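Local coordinates for viral structural protein 4 (Bombyx mori cytoplasmic polyhedrosis virus, PDB 6TZ0) that binds GTP through a Walker A-type P-loop and probably assists RNA transcription as a partner of the viral RNA-dependent RNA polymerase, at residues 6-11 with 48-53; 157-162 with 196-201; 18-23 with 44-49. All coordinates share one frame; numbering follows the deposited sequence.

Interaction 1: residues 6-11 with 48-53; sequences PLKHSK and YASLIH
Leu-7 and Ser-50 make the close part of this contact. The CD1 methyl of Leu-7 lies 3.8 Å from CB of Ser-50, alongside the face of helix 41-60. It comes closest to CB of Ser-50, with OG only slightly farther. CD1 also packs against the carbonyl O of Ile-46, one turn earlier on the same helix.

The Ser-50 hydroxyl is swung opposite to its backbone N (chi1 177°). There OG makes a hydrogen bond to OD2 of Asp-5, just before the segment. The other carboxylate oxygen of Asp-5 has a weak bond to the backbone N of Leu-7.

The solvent side is looser. Lys-8 passes OG of Ser-50 with CE, at 4.2 Å, and no bond forms. Its chain bends at chi2 and chi4, and its side chain also touches Ser-54.

Within the helix, Ala-49 O takes two donors from opposite faces of its carbonyl plane. One is the backbone N of His-53. The other is ND1 of the same residue.

The contact joins the N-terminal segment to helix 41-60 by one close apolar touch and a looser pass of the lysine chain. The patch is small and partly exposed, with no hydrogen bond between the two segments. Asp-5 satisfies the Ser-50 hydroxyl, and Lys-8 goes by it only with its aliphatic CE.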
loop_
_atom_site.group_PDB
_atom_site.type_symbol
_atom_site.label_atom_id
_atom_site.label_comp_id
_atom_site.label_asym_id
_atom_site.label_seq_id
_atom_site.Cartn_x
_atom_site.Cartn_y
_atom_site.Cartn_z
ATOM N N PRO B 6 -34.512 -20.944 23.802
ATOM C CA PRO B 6 -34.457 -21.610 25.109
ATOM C C PRO B 6 -35.025 -23.012 25.101
ATOM O O PRO B 6 -34.663 -23.808 25.973
ATOM C CB PRO B 6 -35.287 -20.689 26.013
ATOM C CG PRO B 6 -35.331 -19.400 25.312
ATOM C CD PRO B 6 -35.359 -19.746 23.857
ATOM N N LEU B 7 -35.908 -23.338 24.159
ATOM C CA LEU B 7 -36.474 -24.678 24.113
ATOM C C LEU B 7 -35.482 -25.687 23.563
ATOM O O LEU B 7 -35.584 -26.879 23.865
ATOM C CB LEU B 7 -37.748 -24.685 23.274
ATOM C CG LEU B 7 -38.918 -23.851 23.791
ATOM C CD1 LEU B 7 -40.049 -23.915 22.799
ATOM C CD2 LEU B 7 -39.371 -24.324 25.148
ATOM N N LYS B 8 -34.517 -25.233 22.769
ATOM C CA LYS B 8 -33.462 -26.097 22.262
ATOM C C LYS B 8 -32.230 -26.059 23.155
ATOM O O LYS B 8 -31.728 -27.105 23.573
ATOM C CB LYS B 8 -33.087 -25.694 20.831
ATOM C CG LYS B 8 -33.764 -26.490 19.716
ATOM C CD LYS B 8 -35.274 -26.330 19.725
ATOM C CE LYS B 8 -35.947 -27.197 18.677
ATOM N NZ LYS B 8 -35.548 -26.809 17.301
ATOM N N HIS B 9 -31.721 -24.868 23.439
ATOM C CA HIS B 9 -30.514 -24.716 24.247
ATOM C C HIS B 9 -30.869 -24.338 25.683
ATOM O O HIS B 9 -30.490 -23.289 26.184
ATOM C CB HIS B 9 -29.597 -23.679 23.615
ATOM C CG HIS B 9 -29.212 -24.009 22.211
ATOM N ND1 HIS B 9 -29.953 -23.602 21.124
ATOM C CD2 HIS B 9 -28.182 -24.732 21.718
ATOM C CE1 HIS B 9 -29.386 -24.047 20.020
ATOM N NE2 HIS B 9 -28.310 -24.736 20.351
ATOM N N SER B 10 -31.595 -25.235 26.349
ATOM C CA SER B 10 -32.048 -24.964 27.707
ATOM C C SER B 10 -30.915 -24.984 28.716
ATOM O O SER B 10 -30.981 -24.259 29.709
ATOM C CB SER B 10 -33.111 -25.977 28.118
ATOM O OG SER B 10 -32.551 -27.271 28.229
ATOM N N LYS B 11 -29.871 -25.774 28.468
ATOM C CA LYS B 11 -28.785 -25.926 29.429
ATOM C C LYS B 11 -27.932 -24.665 29.519
ATOM O O LYS B 11 -27.434 -24.323 30.602
ATOM C CB LYS B 11 -27.939 -27.130 29.024
ATOM C CG LYS B 11 -26.944 -27.587 30.054
ATOM C CD LYS B 11 -27.660 -28.127 31.273
ATOM C CE LYS B 11 -28.461 -29.372 30.930
ATOM N NZ LYS B 11 -27.584 -30.524 30.588
ATOM N N TYR B 48 -43.858 -20.146 19.346
ATOM C CA TYR B 48 -43.840 -19.394 18.095
ATOM C C TYR B 48 -42.425 -18.967 17.735
ATOM O O TYR B 48 -42.011 -19.065 16.572
ATOM C CB TYR B 48 -44.740 -18.167 18.209
ATOM C CG TYR B 48 -46.215 -18.460 18.350
ATOM C CD1 TYR B 48 -46.738 -19.708 18.040
ATOM C CD2 TYR B 48 -47.085 -17.481 18.799
ATOM C CE1 TYR B 48 -48.078 -19.971 18.172
ATOM C CE2 TYR B 48 -48.430 -17.736 18.937
ATOM C CZ TYR B 48 -48.919 -18.980 18.617
ATOM O OH TYR B 48 -50.259 -19.241 18.752
ATOM N N ALA B 49 -41.663 -18.515 18.732
ATOM C CA ALA B 49 -40.274 -18.143 18.499
ATOM C C ALA B 49 -39.416 -19.345 18.122
ATOM O O ALA B 49 -38.494 -19.210 17.306
ATOM C CB ALA B 49 -39.702 -17.452 19.733
ATOM N N SER B 50 -39.706 -20.521 18.690
ATOM C CA SER B 50 -38.985 -21.730 18.295
ATOM C C SER B 50 -39.251 -22.092 16.836
ATOM O O SER B 50 -38.324 -22.468 16.098
ATOM C CB SER B 50 -39.373 -22.886 19.210
ATOM O OG SER B 50 -38.743 -24.083 18.810
ATOM N N LEU B 51 -40.510 -21.963 16.401
ATOM C CA LEU B 51 -40.853 -22.220 15.002
ATOM C C LEU B 51 -40.177 -21.225 14.062
ATOM O O LEU B 51 -39.736 -21.597 12.964
ATOM C CB LEU B 51 -42.367 -22.176 14.821
ATOM C CG LEU B 51 -43.192 -23.268 15.499
ATOM C CD1 LEU B 51 -44.669 -22.988 15.350
ATOM C CD2 LEU B 51 -42.856 -24.618 14.916
ATOM N N ILE B 52 -40.068 -19.963 14.485
ATOM C CA ILE B 52 -39.388 -18.961 13.668
ATOM C C ILE B 52 -37.894 -19.265 13.561
ATOM O O ILE B 52 -37.304 -19.117 12.484
ATOM C CB ILE B 52 -39.659 -17.548 14.221
ATOM C CG1 ILE B 52 -41.122 -17.172 14.025
ATOM C CG2 ILE B 52 -38.830 -16.497 13.530
ATOM C CD1 ILE B 52 -41.503 -15.895 14.721
ATOM N N HIS B 53 -37.268 -19.724 14.657
ATOM C CA HIS B 53 -35.857 -20.119 14.604
ATOM C C HIS B 53 -35.620 -21.275 13.641
ATOM O O HIS B 53 -34.650 -21.257 12.868
ATOM C CB HIS B 53 -35.344 -20.521 15.983
ATOM C CG HIS B 53 -35.046 -19.373 16.890
ATOM N ND1 HIS B 53 -35.972 -18.856 17.765
ATOM C CD2 HIS B 53 -33.910 -18.665 17.081
ATOM C CE1 HIS B 53 -35.423 -17.870 18.450
ATOM N NE2 HIS B 53 -34.174 -17.727 18.045
#

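Interaction 2: residues 157-162 with 196-201; sequences IIFDDE and TYLRSY
Ile-157 puts its CD1 methyl over one face of the Tyr-197 ring. This is a CH-pi contact: CD1 is 3.6 Å from the centroid of the Tyr-197 ring and 13° off its normal. The methyl is therefore over the middle of the ring and not at its rim. The extended end of the isoleucine (chi2 167°) carries CD1 out from the strand to meet it.

A second, separate touch is made by the next residue of the helix. CD2 of Leu-198 meets the edge of the Phe-159 ring, near the ring plane, and is 3.9 Å from Phe-159 CZ. CE1 of Phe-159 is almost as near to it. The isoleucine thus uses an aromatic face and the leucine an aromatic edge. No hydrogen bond crosses between the segments.

Strand 157-159 is parallel to strand 182-184, and helices lie between them in sequence, as in a beta-alpha-beta unit. Ile-184 of that second strand touches Ile-157, Phe-159 and Leu-198, while His-182 meets the Tyr-197 ring edge-to-face. The Phe-159 ring also meets those of Tyr-164, with planes at about 30°, and Tyr-16, at about 60°. Two residues beyond the strand, Asp-161 is the N-cap of helix 162-166, and its OD1 accepts a weak bond from Glu-162 N.

Ile-158 sits between the two contact residues of the strand and packs on Tyr-583 of the RNA-dependent RNA polymerase chain. The short strand therefore serves both an internal core and the polymerase interface. Its grip on helix 196-201 is wholly apolar and aromatic, so it rests on shape and burial and not on charge.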
loop_
_atom_site.group_PDB
_atom_site.type_symbol
_atom_site.label_atom_id
_atom_site.label_comp_id
_atom_site.label_asym_id
_atom_site.label_seq_id
_atom_site.Cartn_x
_atom_site.Cartn_y
_atom_site.Cartn_z
ATOM N N ILE B 157 -34.177 -10.509 21.356
ATOM C CA ILE B 157 -33.693 -10.336 22.720
ATOM C C ILE B 157 -32.283 -10.901 22.835
ATOM O O ILE B 157 -32.050 -12.072 22.520
ATOM C CB ILE B 157 -34.634 -11.011 23.727
ATOM C CG1 ILE B 157 -36.025 -10.397 23.641
ATOM C CG2 ILE B 157 -34.116 -10.827 25.109
ATOM C CD1 ILE B 157 -37.058 -11.184 24.349
ATOM N N ILE B 158 -31.350 -10.071 23.305
ATOM C CA ILE B 158 -29.942 -10.426 23.426
ATOM C C ILE B 158 -29.506 -10.180 24.865
ATOM O O ILE B 158 -29.879 -9.168 25.465
ATOM C CB ILE B 158 -29.070 -9.595 22.461
ATOM C CG1 ILE B 158 -29.575 -9.690 21.033
ATOM C CG2 ILE B 158 -27.657 -10.105 22.420
ATOM C CD1 ILE B 158 -28.928 -8.699 20.123
ATOM N N PHE B 159 -28.717 -11.095 25.421
ATOM C CA PHE B 159 -28.033 -10.822 26.678
ATOM C C PHE B 159 -26.761 -10.031 26.400
ATOM O O PHE B 159 -26.169 -10.133 25.326
ATOM C CB PHE B 159 -27.662 -12.110 27.419
ATOM C CG PHE B 159 -28.827 -12.864 27.996
ATOM C CD1 PHE B 159 -30.097 -12.329 28.011
ATOM C CD2 PHE B 159 -28.627 -14.099 28.581
ATOM C CE1 PHE B 159 -31.148 -13.033 28.548
ATOM C CE2 PHE B 159 -29.677 -14.797 29.128
ATOM C CZ PHE B 159 -30.937 -14.262 29.111
ATOM N N ASP B 160 -26.311 -9.266 27.391
ATOM C CA ASP B 160 -25.122 -8.436 27.230
ATOM C C ASP B 160 -23.863 -9.147 27.733
ATOM O O ASP B 160 -22.936 -8.510 28.241
ATOM C CB ASP B 160 -25.320 -7.095 27.937
ATOM C CG ASP B 160 -24.420 -6.001 27.395
ATOM O OD1 ASP B 160 -23.659 -6.268 26.445
ATOM O OD2 ASP B 160 -24.466 -4.876 27.930
ATOM N N ASP B 161 -23.832 -10.468 27.618
ATOM C CA ASP B 161 -22.697 -11.303 27.971
ATOM C C ASP B 161 -21.931 -11.654 26.702
ATOM O O ASP B 161 -22.498 -11.709 25.615
ATOM C CB ASP B 161 -23.188 -12.572 28.669
ATOM C CG ASP B 161 -22.090 -13.330 29.369
ATOM O OD1 ASP B 161 -20.931 -12.873 29.365
ATOM O OD2 ASP B 161 -22.389 -14.402 29.925
ATOM N N GLU B 162 -20.631 -11.904 26.848
ATOM C CA GLU B 162 -19.823 -12.242 25.678
ATOM C C GLU B 162 -19.973 -13.711 25.294
ATOM O O GLU B 162 -20.007 -14.046 24.105
ATOM C CB GLU B 162 -18.356 -11.898 25.937
ATOM C CG GLU B 162 -17.435 -12.141 24.755
ATOM C CD GLU B 162 -15.999 -11.751 25.036
ATOM O OE1 GLU B 162 -15.723 -11.250 26.145
ATOM O OE2 GLU B 162 -15.141 -11.960 24.154
ATOM N N THR B 196 -38.865 -7.936 32.026
ATOM C CA THR B 196 -40.202 -8.407 31.684
ATOM C C THR B 196 -40.167 -9.803 31.078
ATOM O O THR B 196 -40.949 -10.679 31.467
ATOM C CB THR B 196 -40.848 -7.428 30.708
ATOM O OG1 THR B 196 -40.835 -6.118 31.280
ATOM C CG2 THR B 196 -42.280 -7.820 30.422
ATOM N N TYR B 197 -39.244 -10.040 30.148
ATOM C CA TYR B 197 -39.188 -11.324 29.465
ATOM C C TYR B 197 -38.631 -12.415 30.364
ATOM O O TYR B 197 -39.099 -13.557 30.319
ATOM C CB TYR B 197 -38.344 -11.202 28.206
ATOM C CG TYR B 197 -38.899 -10.213 27.229
ATOM C CD1 TYR B 197 -40.001 -10.522 26.452
ATOM C CD2 TYR B 197 -38.307 -8.974 27.068
ATOM C CE1 TYR B 197 -40.506 -9.615 25.553
ATOM C CE2 TYR B 197 -38.800 -8.064 26.170
ATOM C CZ TYR B 197 -39.900 -8.387 25.418
ATOM O OH TYR B 197 -40.392 -7.475 24.522
ATOM N N LEU B 198 -37.642 -12.085 31.191
ATOM C CA LEU B 198 -37.081 -13.074 32.093
ATOM C C LEU B 198 -38.004 -13.377 33.263
ATOM O O LEU B 198 -37.886 -14.448 33.864
ATOM C CB LEU B 198 -35.721 -12.607 32.608
ATOM C CG LEU B 198 -34.666 -12.346 31.530
ATOM C CD1 LEU B 198 -33.347 -11.910 32.141
ATOM C CD2 LEU B 198 -34.481 -13.544 30.629
ATOM N N ARG B 199 -38.915 -12.462 33.603
ATOM C CA ARG B 199 -39.934 -12.767 34.599
ATOM C C ARG B 199 -41.072 -13.569 33.985
ATOM O O ARG B 199 -41.634 -14.455 34.637
ATOM C CB ARG B 199 -40.482 -11.481 35.213
ATOM C CG ARG B 199 -41.393 -11.682 36.405
ATOM C CD ARG B 199 -42.096 -10.386 36.763
ATOM N NE ARG B 199 -41.177 -9.340 37.192
ATOM C CZ ARG B 199 -40.787 -9.171 38.448
ATOM N NH1 ARG B 199 -39.951 -8.190 38.757
ATOM N NH2 ARG B 199 -41.243 -9.978 39.397
ATOM N N SER B 200 -41.409 -13.284 32.727
ATOM C CA SER B 200 -42.550 -13.934 32.096
ATOM C C SER B 200 -42.234 -15.342 31.607
ATOM O O SER B 200 -43.112 -16.208 31.639
ATOM C CB SER B 200 -43.053 -13.083 30.935
ATOM O OG SER B 200 -42.082 -13.012 29.912
ATOM N N TYR B 201 -41.007 -15.599 31.162
ATOM C CA TYR B 201 -40.662 -16.876 30.550
ATOM C C TYR B 201 -39.967 -17.841 31.493
ATOM O O TYR B 201 -40.082 -19.053 31.307
ATOM C CB TYR B 201 -39.765 -16.647 29.333
ATOM C CG TYR B 201 -40.484 -16.105 28.128
ATOM C CD1 TYR B 201 -41.815 -16.390 27.901
ATOM C CD2 TYR B 201 -39.846 -15.248 27.253
ATOM C CE1 TYR B 201 -42.470 -15.884 26.802
ATOM C CE2 TYR B 201 -40.493 -14.731 26.160
ATOM C CZ TYR B 201 -41.805 -15.049 25.941
ATOM O OH TYR B 201 -42.457 -14.533 24.847
#

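Interaction 3: residues 18-23 with 44-49; sequences LYLRPH and RSIKYA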
loop_
_atom_site.group_PDB
_atom_site.type_symbol
_atom_site.label_atom_id
_atom_site.label_comp_id
_atom_site.label_asym_id
_atom_site.label_seq_id
_atom_site.Cartn_x
_atom_site.Cartn_y
_atom_site.Cartn_z
ATOM N N LEU B 18 -31.333 -19.524 34.969
ATOM C CA LEU B 18 -32.650 -19.326 34.380
ATOM C C LEU B 18 -33.244 -20.683 34.047
ATOM O O LEU B 18 -32.641 -21.459 33.303
ATOM C CB LEU B 18 -32.557 -18.467 33.119
ATOM C CG LEU B 18 -32.491 -16.941 33.140
ATOM C CD1 LEU B 18 -31.232 -16.416 33.747
ATOM C CD2 LEU B 18 -32.533 -16.501 31.715
ATOM N N TYR B 19 -34.419 -20.963 34.591
ATOM C CA TYR B 19 -35.104 -22.232 34.408
ATOM C C TYR B 19 -36.448 -21.992 33.745
ATOM O O TYR B 19 -37.167 -21.065 34.119
ATOM C CB TYR B 19 -35.305 -22.920 35.751
ATOM C CG TYR B 19 -34.034 -23.450 36.350
ATOM C CD1 TYR B 19 -32.973 -23.805 35.554
ATOM C CD2 TYR B 19 -33.870 -23.531 37.713
ATOM C CE1 TYR B 19 -31.807 -24.277 36.096
ATOM C CE2 TYR B 19 -32.699 -24.007 38.258
ATOM C CZ TYR B 19 -31.672 -24.377 37.438
ATOM O OH TYR B 19 -30.489 -24.849 37.947
ATOM N N LEU B 20 -36.781 -22.825 32.763
ATOM C CA LEU B 20 -38.043 -22.673 32.053
ATOM C C LEU B 20 -39.223 -22.973 32.963
ATOM O O LEU B 20 -39.207 -23.928 33.741
ATOM C CB LEU B 20 -38.098 -23.580 30.822
ATOM C CG LEU B 20 -37.290 -23.184 29.588
ATOM C CD1 LEU B 20 -37.355 -24.275 28.543
ATOM C CD2 LEU B 20 -37.825 -21.892 29.021
ATOM N N ARG B 21 -40.230 -22.129 32.871
ATOM C CA ARG B 21 -41.466 -22.334 33.602
ATOM C C ARG B 21 -42.238 -23.471 32.939
ATOM O O ARG B 21 -42.308 -23.517 31.708
ATOM C CB ARG B 21 -42.253 -21.024 33.593
ATOM C CG ARG B 21 -43.474 -20.985 34.464
ATOM C CD ARG B 21 -44.021 -19.584 34.544
ATOM N NE ARG B 21 -43.108 -18.708 35.262
ATOM C CZ ARG B 21 -43.265 -17.396 35.355
ATOM N NH1 ARG B 21 -44.305 -16.811 34.776
ATOM N NH2 ARG B 21 -42.386 -16.667 36.027
ATOM N N PRO B 22 -42.794 -24.414 33.702
ATOM C CA PRO B 22 -43.332 -25.641 33.097
ATOM C C PRO B 22 -44.607 -25.394 32.309
ATOM O O PRO B 22 -45.290 -24.381 32.453
ATOM C CB PRO B 22 -43.595 -26.546 34.303
ATOM C CG PRO B 22 -43.789 -25.613 35.426
ATOM C CD PRO B 22 -42.864 -24.467 35.171
ATOM N N HIS B 23 -44.918 -26.361 31.452
ATOM C CA HIS B 23 -46.018 -26.234 30.507
ATOM C C HIS B 23 -47.218 -27.068 30.947
ATOM O O HIS B 23 -47.862 -26.774 31.956
ATOM C CB HIS B 23 -45.563 -26.659 29.110
ATOM C CG HIS B 23 -44.387 -25.887 28.599
ATOM N ND1 HIS B 23 -44.482 -24.585 28.162
ATOM C CD2 HIS B 23 -43.085 -26.234 28.463
ATOM C CE1 HIS B 23 -43.290 -24.163 27.777
ATOM N NE2 HIS B 23 -42.425 -25.145 27.950
ATOM N N ARG B 44 -47.458 -19.778 24.514
ATOM C CA ARG B 44 -47.625 -19.860 23.069
ATOM C C ARG B 44 -46.551 -19.068 22.338
ATOM O O ARG B 44 -46.090 -19.483 21.266
ATOM C CB ARG B 44 -49.023 -19.377 22.686
ATOM C CG ARG B 44 -50.114 -20.326 23.143
ATOM C CD ARG B 44 -51.488 -19.909 22.662
ATOM N NE ARG B 44 -51.998 -18.742 23.370
ATOM C CZ ARG B 44 -52.209 -17.563 22.802
ATOM N NH1 ARG B 44 -51.949 -17.396 21.515
ATOM N NH2 ARG B 44 -52.676 -16.553 23.519
ATOM N N SER B 45 -46.108 -17.959 22.932
ATOM C CA SER B 45 -45.133 -17.091 22.283
ATOM C C SER B 45 -43.762 -17.748 22.181
ATOM O O SER B 45 -43.050 -17.556 21.185
ATOM C CB SER B 45 -45.038 -15.773 23.044
ATOM O OG SER B 45 -44.055 -14.937 22.473
ATOM N N ILE B 46 -43.376 -18.536 23.187
ATOM C CA ILE B 46 -42.055 -19.160 23.116
ATOM C C ILE B 46 -42.030 -20.286 22.075
ATOM O O ILE B 46 -41.016 -20.484 21.386
ATOM C CB ILE B 46 -41.597 -19.617 24.519
ATOM C CG1 ILE B 46 -40.124 -20.014 24.503
ATOM C CG2 ILE B 46 -42.444 -20.741 25.078
ATOM C CD1 ILE B 46 -39.523 -20.150 25.865
ATOM N N LYS B 47 -43.156 -20.978 21.874
ATOM C CA LYS B 47 -43.232 -21.981 20.818
ATOM C C LYS B 47 -43.230 -21.322 19.447
ATOM O O LYS B 47 -42.658 -21.864 18.489
ATOM C CB LYS B 47 -44.486 -22.828 20.996
ATOM C CG LYS B 47 -44.523 -23.619 22.284
ATOM C CD LYS B 47 -45.801 -24.440 22.381
ATOM C CE LYS B 47 -45.924 -25.134 23.728
ATOM N NZ LYS B 47 -44.899 -26.198 23.903
ATOM N N TYR B 48 -43.858 -20.146 19.346
ATOM C CA TYR B 48 -43.840 -19.394 18.095
ATOM C C TYR B 48 -42.425 -18.967 17.735
ATOM O O TYR B 48 -42.011 -19.065 16.572
ATOM C CB TYR B 48 -44.740 -18.167 18.209
ATOM C CG TYR B 48 -46.215 -18.460 18.350
ATOM C CD1 TYR B 48 -46.738 -19.708 18.040
ATOM C CD2 TYR B 48 -47.085 -17.481 18.799
ATOM C CE1 TYR B 48 -48.078 -19.971 18.172
ATOM C CE2 TYR B 48 -48.430 -17.736 18.937
ATOM C CZ TYR B 48 -48.919 -18.980 18.617
ATOM O OH TYR B 48 -50.259 -19.241 18.752
ATOM N N ALA B 49 -41.663 -18.515 18.732
ATOM C CA ALA B 49 -40.274 -18.143 18.499
ATOM C C ALA B 49 -39.416 -19.345 18.122
ATOM O O ALA B 49 -38.494 -19.210 17.306
ATOM C CB ALA B 49 -39.702 -17.452 19.733
#
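The hydroxyl OG of Ser-45 is probably hydrogen-bonded to OH of Tyr-201. This polar bond ties helix 41-60 to the end of the segment 196-201. On the same helix, next to Ser-45, Ile-46 receives the N-terminal segment 18-23. The motif is an extended loop laid against a helix, with no hydrogen bond between the two.

The closest touch is apolar. CD2 of Leu-20 comes within 4.0 Å of CD1 of Ile-46, methyl to methyl. CG1 of Ile-46 stands opposite its backbone N (chi1 -169°), and this sends CD1 out from the helix to the leucine. Its CG2 branch turns to His-23 and lies at the edge of that ring, near its plane. His-23 buries more surface against the helix than Leu-20 does, though its approach is looser.

Nearby, the loop has polar ties of its own. NH2 of Arg-21 makes weak bonds to the carbonyl oxygens of Arg-199 and Phe-202, and Tyr-19 pairs by backbone with Lys-203. These help to hold the loop near the 196-201 region.

Toward solvent, NZ of Lys-47 is 4.6 Å from ND1 of His-23, without a bond. On the His-23 ring, the carbonyl O of Arg-21 stands 4.0 Å above the plane, over its centre.

Overall arrangement
From the N terminus the chain passes 6-11, then 18-23, and reaches helix 41-60 after the unmodelled residues 24-39. Interaction 3 closes the inner loop onto that helix at 44-49. Interaction 1 closes the outer loop at 48-53. Interaction 3 lies inside it by its touching residues, and the two end on the same stretch of helix, sharing Tyr-48 and Ala-49. There are about 8 Å between their centres, and Leu-7 packs on Leu-20 between them. Interaction 2 follows in series and closes the loop from strand 157-159 to helix 196-201. Leu-18 touches Leu-198 where interactions 2 and 3 meet. Together the three join the N-terminal arm, helix 41-60, helix 196-201 and the small parallel sheet.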